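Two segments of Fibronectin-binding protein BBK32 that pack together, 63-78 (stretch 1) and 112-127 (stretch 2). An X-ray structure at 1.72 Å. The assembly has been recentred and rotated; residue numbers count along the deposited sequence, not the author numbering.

Stretch 1 (63-78) KFTKEDLEKNFKTLLN
Stretch 2 (112-127) LIAKIKEQSNLYEAYK

One helix of BBK32 packs here against two helices joined by a short turn, so that it runs antiparallel to the first and nearly parallel to the second. Helix 66-78 makes an angle of 169° with helix 112-117 (closest axis approach 10.8 Å) and 25° with helix 122-127 (10.7 Å). The register is marked by the CA-CA pairs K66-L122 (6.0 Å), L69-Y126 (8.2 Å) and F73-I113 (6.9 Å), and 814 Å² is buried in all. Phi/psi values stay helical through 66-78, 112-117 and 122-127; between the latter two, E118 (-84/14) leaves the helix, Q119 extends (-121/110), S120 turns back (-68/-38) and N121 (-84/125) caps the helix that begins at L122. Both helix starts are capped: D68 N donates to T65 OG1 (2.9 Å; T65 chi1 p), and E124 N donates to N121 OD1 (2.9 Å; N121 chi1 t).

L69 (t, p) enters a hole formed by I116, L122, A125 and Y126, thereby touching both helices and bridging the turn. Its CD2 lies 3.9 Å from I116 CD1 and 4.1 Å from A125 CB, and sits over a face of the Y126 ring (chi1 m), 9° off the normal and 4.1 Å from the centroid. I116 (m, t) is the reciprocal knob, set among K66, L69, E70 and F73; its CD1 covers a face of F73 (chi1 -100°, chi2 87°), 3.7 Å from the ring centroid. F73 CE2 also reaches L112 CB at 3.7 Å, and F73 CD2 reaches I113 CG1 at 3.8 Å. Farther along, L77 CD2 meets I113 CD1 at 3.8 Å (L77 t, p; I113 m, t).

At the other end, L122 (t, p) packs against the approach to helix 66-78: its CD2 lies 3.9 Å from F64 CB, and its CD1 lies 3.7 Å from K66 CA. K66 (chi1 t, chi2 t, chi3 -130°, chi4 t) leaves its helix sideways, and its end reaches the turn, where its NZ donates to I116 O at 2.9 Å, a carbonyl at the C-terminal end of helix 112-117. The NZ position is less certain, because K66 NZ and Q119 O are modelled at 2.1 Å, a clash rather than a bond.

Water extends the polar contacts. Water 1 donates to T65 O (2.8 Å) and hydrogen-bonds Y126 OH (2.6 Å); water 2 accepts from N72 ND2 (2.7 Å) and also binds Y126 OH (2.7 Å). Water 3 donates to E70 OE2 (3.0 Å) and I113 O (2.8 Å), linking side chain to backbone across the contact.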

# COMPACT_ATOMS: atom_id res chain seq x y z
N LYS A 63 7.97 13.30 12.83
CA LYS A 63 8.68 12.03 12.86
C LYS A 63 8.29 11.10 11.72
O LYS A 63 8.96 10.09 11.50
CB LYS A 63 8.46 11.33 14.21
CG LYS A 63 9.19 12.00 15.37
CD LYS A 63 8.97 11.22 16.66
CE LYS A 63 9.11 12.11 17.88
NZ LYS A 63 8.92 11.35 19.16
N PHE A 64 7.25 11.43 10.97
CA PHE A 64 6.90 10.64 9.79
C PHE A 64 7.89 10.94 8.66
O PHE A 64 8.18 12.10 8.37
CB PHE A 64 5.46 10.96 9.35
CG PHE A 64 4.42 10.50 10.33
CD1 PHE A 64 4.03 11.30 11.40
CD2 PHE A 64 3.84 9.24 10.21
CE1 PHE A 64 3.08 10.86 12.30
CE2 PHE A 64 2.89 8.79 11.11
CZ PHE A 64 2.51 9.60 12.17
N THR A 65 8.39 9.88 8.00
CA THR A 65 9.43 10.05 6.99
C THR A 65 8.96 9.59 5.61
O THR A 65 8.16 8.65 5.48
CB THR A 65 10.71 9.27 7.35
OG1 THR A 65 10.45 7.86 7.38
CG2 THR A 65 11.22 9.69 8.72
N LYS A 66 9.47 10.27 4.58
CA LYS A 66 9.30 9.79 3.22
C LYS A 66 10.02 8.47 3.00
O LYS A 66 9.55 7.63 2.21
CB LYS A 66 9.81 10.84 2.23
CG LYS A 66 9.68 10.41 0.77
CD LYS A 66 9.83 11.58 -0.14
CE LYS A 66 8.69 11.61 -1.13
NZ LYS A 66 8.55 12.94 -1.75
N GLU A 67 11.15 8.27 3.69
CA GLU A 67 11.84 6.98 3.62
C GLU A 67 10.93 5.84 4.05
O GLU A 67 10.92 4.78 3.41
CB GLU A 67 13.10 7.02 4.50
CG GLU A 67 14.25 7.84 3.92
CD GLU A 67 14.16 9.33 4.26
OE1 GLU A 67 13.13 9.78 4.81
OE2 GLU A 67 15.15 10.06 3.98
N ASP A 68 10.17 6.03 5.13
CA ASP A 68 9.28 4.98 5.61
C ASP A 68 8.17 4.69 4.60
O ASP A 68 7.80 3.53 4.38
CB ASP A 68 8.69 5.38 6.96
CG ASP A 68 7.63 4.43 7.46
OD1 ASP A 68 7.96 3.26 7.77
OD2 ASP A 68 6.46 4.86 7.55
N LEU A 69 7.61 5.75 3.99
CA LEU A 69 6.61 5.55 2.95
C LEU A 69 7.20 4.80 1.77
O LEU A 69 6.57 3.88 1.21
CB LEU A 69 6.02 6.89 2.51
CG LEU A 69 5.05 6.89 1.33
CD1 LEU A 69 3.84 6.02 1.64
CD2 LEU A 69 4.60 8.29 0.92
N GLU A 70 8.43 5.16 1.39
CA GLU A 70 9.05 4.51 0.23
C GLU A 70 9.40 3.06 0.54
O GLU A 70 9.25 2.18 -0.33
CB GLU A 70 10.28 5.32 -0.22
CG GLU A 70 9.98 6.28 -1.37
CD GLU A 70 10.94 7.46 -1.46
OE1 GLU A 70 11.83 7.58 -0.59
OE2 GLU A 70 10.81 8.27 -2.41
N LYS A 71 9.84 2.78 1.78
CA LYS A 71 10.08 1.41 2.21
C LYS A 71 8.81 0.58 2.12
O LYS A 71 8.81 -0.53 1.56
CB LYS A 71 10.62 1.39 3.63
CG LYS A 71 11.01 0.01 4.14
CD LYS A 71 11.98 -0.65 3.18
CE LYS A 71 12.91 -1.63 3.90
NZ LYS A 71 12.67 -3.05 3.45
N ASN A 72 7.70 1.10 2.66
CA ASN A 72 6.44 0.38 2.58
C ASN A 72 6.01 0.15 1.13
O ASN A 72 5.44 -0.90 0.81
CB ASN A 72 5.35 1.14 3.35
CG ASN A 72 5.51 1.03 4.86
OD1 ASN A 72 6.20 0.14 5.36
ND2 ASN A 72 4.88 1.94 5.58
N PHE A 73 6.27 1.11 0.24
CA PHE A 73 5.90 0.88 -1.16
C PHE A 73 6.82 -0.15 -1.81
O PHE A 73 6.36 -0.94 -2.65
CB PHE A 73 5.89 2.18 -1.96
CG PHE A 73 4.51 2.75 -2.13
CD1 PHE A 73 3.96 3.58 -1.17
CD2 PHE A 73 3.73 2.41 -3.23
CE1 PHE A 73 2.67 4.08 -1.31
CE2 PHE A 73 2.45 2.90 -3.38
CZ PHE A 73 1.91 3.75 -2.42
N LYS A 74 8.10 -0.17 -1.45
CA LYS A 74 8.95 -1.23 -1.99
C LYS A 74 8.52 -2.60 -1.48
O LYS A 74 8.52 -3.57 -2.25
CB LYS A 74 10.42 -0.96 -1.68
CG LYS A 74 11.05 0.05 -2.64
CD LYS A 74 10.57 -0.19 -4.09
CE LYS A 74 11.23 0.77 -5.09
NZ LYS A 74 10.87 0.50 -6.53
N THR A 75 8.13 -2.69 -0.21
CA THR A 75 7.59 -3.94 0.32
C THR A 75 6.35 -4.36 -0.46
O THR A 75 6.21 -5.52 -0.87
CB THR A 75 7.26 -3.79 1.80
OG1 THR A 75 8.46 -3.56 2.56
CG2 THR A 75 6.56 -5.02 2.32
N LEU A 76 5.44 -3.41 -0.70
CA LEU A 76 4.23 -3.70 -1.48
C LEU A 76 4.58 -4.18 -2.89
O LEU A 76 4.04 -5.19 -3.36
CB LEU A 76 3.34 -2.46 -1.53
CG LEU A 76 2.10 -2.51 -2.44
CD1 LEU A 76 1.18 -3.65 -2.05
CD2 LEU A 76 1.36 -1.18 -2.31
N LEU A 77 5.44 -3.44 -3.60
CA LEU A 77 5.84 -3.84 -4.94
C LEU A 77 6.44 -5.25 -4.94
O LEU A 77 6.08 -6.09 -5.78
CB LEU A 77 6.84 -2.84 -5.51
CG LEU A 77 7.29 -3.04 -6.96
CD1 LEU A 77 6.09 -3.13 -7.93
CD2 LEU A 77 8.27 -1.95 -7.38
N ASN A 78 7.35 -5.51 -4.01
CA ASN A 78 8.01 -6.81 -3.98
C ASN A 78 7.00 -7.95 -3.80
O ASN A 78 7.10 -8.98 -4.47
CB ASN A 78 9.08 -6.85 -2.89
CG ASN A 78 10.29 -6.01 -3.24
OD1 ASN A 78 10.48 -5.62 -4.39
ND2 ASN A 78 11.14 -5.74 -2.23
N LEU A 112 2.60 4.83 -8.82
CA LEU A 112 2.50 5.49 -7.51
C LEU A 112 3.87 5.79 -6.93
O LEU A 112 4.07 6.84 -6.31
CB LEU A 112 1.69 4.62 -6.55
CG LEU A 112 0.25 4.31 -6.98
CD1 LEU A 112 -0.45 3.47 -5.90
CD2 LEU A 112 -0.53 5.60 -7.23
N ILE A 113 4.83 4.87 -7.08
CA ILE A 113 6.17 5.12 -6.56
C ILE A 113 6.80 6.31 -7.27
O ILE A 113 7.52 7.11 -6.66
CB ILE A 113 7.03 3.85 -6.70
CG1 ILE A 113 6.57 2.81 -5.67
CG2 ILE A 113 8.52 4.16 -6.54
CD1 ILE A 113 7.10 1.40 -5.92
N ALA A 114 6.49 6.46 -8.56
CA ALA A 114 6.95 7.63 -9.31
C ALA A 114 6.25 8.90 -8.85
O ALA A 114 6.88 9.96 -8.77
CB ALA A 114 6.73 7.40 -10.81
N LYS A 115 4.94 8.82 -8.55
CA LYS A 115 4.21 9.98 -8.05
C LYS A 115 4.76 10.44 -6.71
O LYS A 115 4.86 11.65 -6.46
CB LYS A 115 2.72 9.66 -7.92
CG LYS A 115 1.94 9.69 -9.21
CD LYS A 115 0.47 9.37 -8.98
CE LYS A 115 -0.33 9.44 -10.26
NZ LYS A 115 -1.72 8.96 -10.07
N ILE A 116 5.12 9.50 -5.83
CA ILE A 116 5.67 9.85 -4.52
C ILE A 116 7.00 10.58 -4.67
O ILE A 116 7.31 11.47 -3.88
CB ILE A 116 5.82 8.57 -3.67
CG1 ILE A 116 4.44 8.06 -3.24
CG2 ILE A 116 6.71 8.81 -2.45
CD1 ILE A 116 4.51 6.68 -2.66
N LYS A 117 7.78 10.22 -5.69
CA LYS A 117 9.09 10.85 -5.88
C LYS A 117 8.95 12.32 -6.25
O LYS A 117 9.76 13.15 -5.82
CB LYS A 117 9.88 10.10 -6.94
CG LYS A 117 10.61 8.90 -6.40
CD LYS A 117 11.16 8.04 -7.52
CE LYS A 117 11.88 6.82 -6.95
NZ LYS A 117 12.17 5.82 -8.01
N GLU A 118 7.93 12.68 -7.03
CA GLU A 118 7.78 14.04 -7.51
C GLU A 118 7.07 14.97 -6.51
O GLU A 118 6.67 16.08 -6.89
CB GLU A 118 7.03 14.05 -8.85
CG GLU A 118 5.53 13.78 -8.76
CD GLU A 118 4.91 13.41 -10.11
OE1 GLU A 118 5.68 13.06 -11.04
OE2 GLU A 118 3.67 13.47 -10.24
N GLN A 119 6.94 14.56 -5.25
CA GLN A 119 6.27 15.35 -4.22
C GLN A 119 7.25 15.61 -3.08
O GLN A 119 7.60 14.69 -2.34
CB GLN A 119 5.02 14.64 -3.70
CG GLN A 119 3.85 14.61 -4.67
CD GLN A 119 3.17 15.95 -4.82
OE1 GLN A 119 3.51 16.92 -4.13
NE2 GLN A 119 2.18 16.03 -5.72
N SER A 120 7.68 16.86 -2.94
CA SER A 120 8.59 17.20 -1.85
C SER A 120 7.89 17.09 -0.49
O SER A 120 8.51 16.65 0.49
CB SER A 120 9.12 18.62 -2.05
OG SER A 120 8.08 19.48 -2.47
N ASN A 121 6.62 17.47 -0.43
CA ASN A 121 5.89 17.50 0.83
C ASN A 121 5.34 16.11 1.15
O ASN A 121 4.61 15.54 0.34
CB ASN A 121 4.77 18.52 0.74
CG ASN A 121 3.98 18.64 2.02
OD1 ASN A 121 2.98 17.96 2.22
ND2 ASN A 121 4.42 19.55 2.90
N LEU A 122 5.67 15.59 2.34
CA LEU A 122 5.31 14.21 2.69
C LEU A 122 3.80 14.02 2.74
O LEU A 122 3.27 13.03 2.21
CB LEU A 122 5.94 13.81 4.02
CG LEU A 122 5.64 12.35 4.42
CD1 LEU A 122 6.00 11.40 3.27
CD2 LEU A 122 6.35 11.93 5.70
N TYR A 123 3.08 14.93 3.39
CA TYR A 123 1.63 14.79 3.45
C TYR A 123 1.03 14.82 2.05
O TYR A 123 0.08 14.07 1.75
CB TYR A 123 1.01 15.87 4.33
CG TYR A 123 -0.44 15.57 4.64
CD1 TYR A 123 -0.77 14.47 5.42
CD2 TYR A 123 -1.46 16.34 4.12
CE1 TYR A 123 -2.09 14.16 5.69
CE2 TYR A 123 -2.78 16.05 4.39
CZ TYR A 123 -3.09 14.95 5.18
OH TYR A 123 -4.40 14.64 5.46
N GLU A 124 1.56 15.67 1.17
CA GLU A 124 1.09 15.70 -0.21
C GLU A 124 1.39 14.39 -0.93
O GLU A 124 0.61 13.98 -1.79
CB GLU A 124 1.74 16.87 -0.96
CG GLU A 124 1.31 18.24 -0.46
CD GLU A 124 -0.18 18.46 -0.60
OE1 GLU A 124 -0.70 18.26 -1.72
OE2 GLU A 124 -0.82 18.82 0.41
N ALA A 125 2.51 13.75 -0.60
CA ALA A 125 2.83 12.46 -1.21
C ALA A 125 1.80 11.41 -0.83
O ALA A 125 1.28 10.69 -1.69
CB ALA A 125 4.24 12.03 -0.79
N TYR A 126 1.46 11.33 0.46
CA TYR A 126 0.38 10.44 0.91
C TYR A 126 -0.92 10.77 0.20
O TYR A 126 -1.59 9.88 -0.34
CB TYR A 126 0.21 10.54 2.43
CG TYR A 126 1.12 9.64 3.24
CD1 TYR A 126 0.83 8.29 3.41
CD2 TYR A 126 2.27 10.15 3.84
CE1 TYR A 126 1.66 7.47 4.15
CE2 TYR A 126 3.11 9.35 4.59
CZ TYR A 126 2.81 8.00 4.74
OH TYR A 126 3.64 7.20 5.47
N LYS A 127 -1.30 12.06 0.16
CA LYS A 127 -2.54 12.45 -0.50
C LYS A 127 -2.57 12.02 -1.96
O LYS A 127 -3.64 11.68 -2.49
CB LYS A 127 -2.75 13.96 -0.38
CG LYS A 127 -3.63 14.37 0.79
CD LYS A 127 -4.32 15.70 0.51
CE LYS A 127 -3.32 16.85 0.51
NZ LYS A 127 -3.79 18.02 -0.30
O HOH W 1 5.70 8.15 6.70
O HOH W 2 4.03 4.48 5.40
O HOH W 3 9.14 6.86 -4.43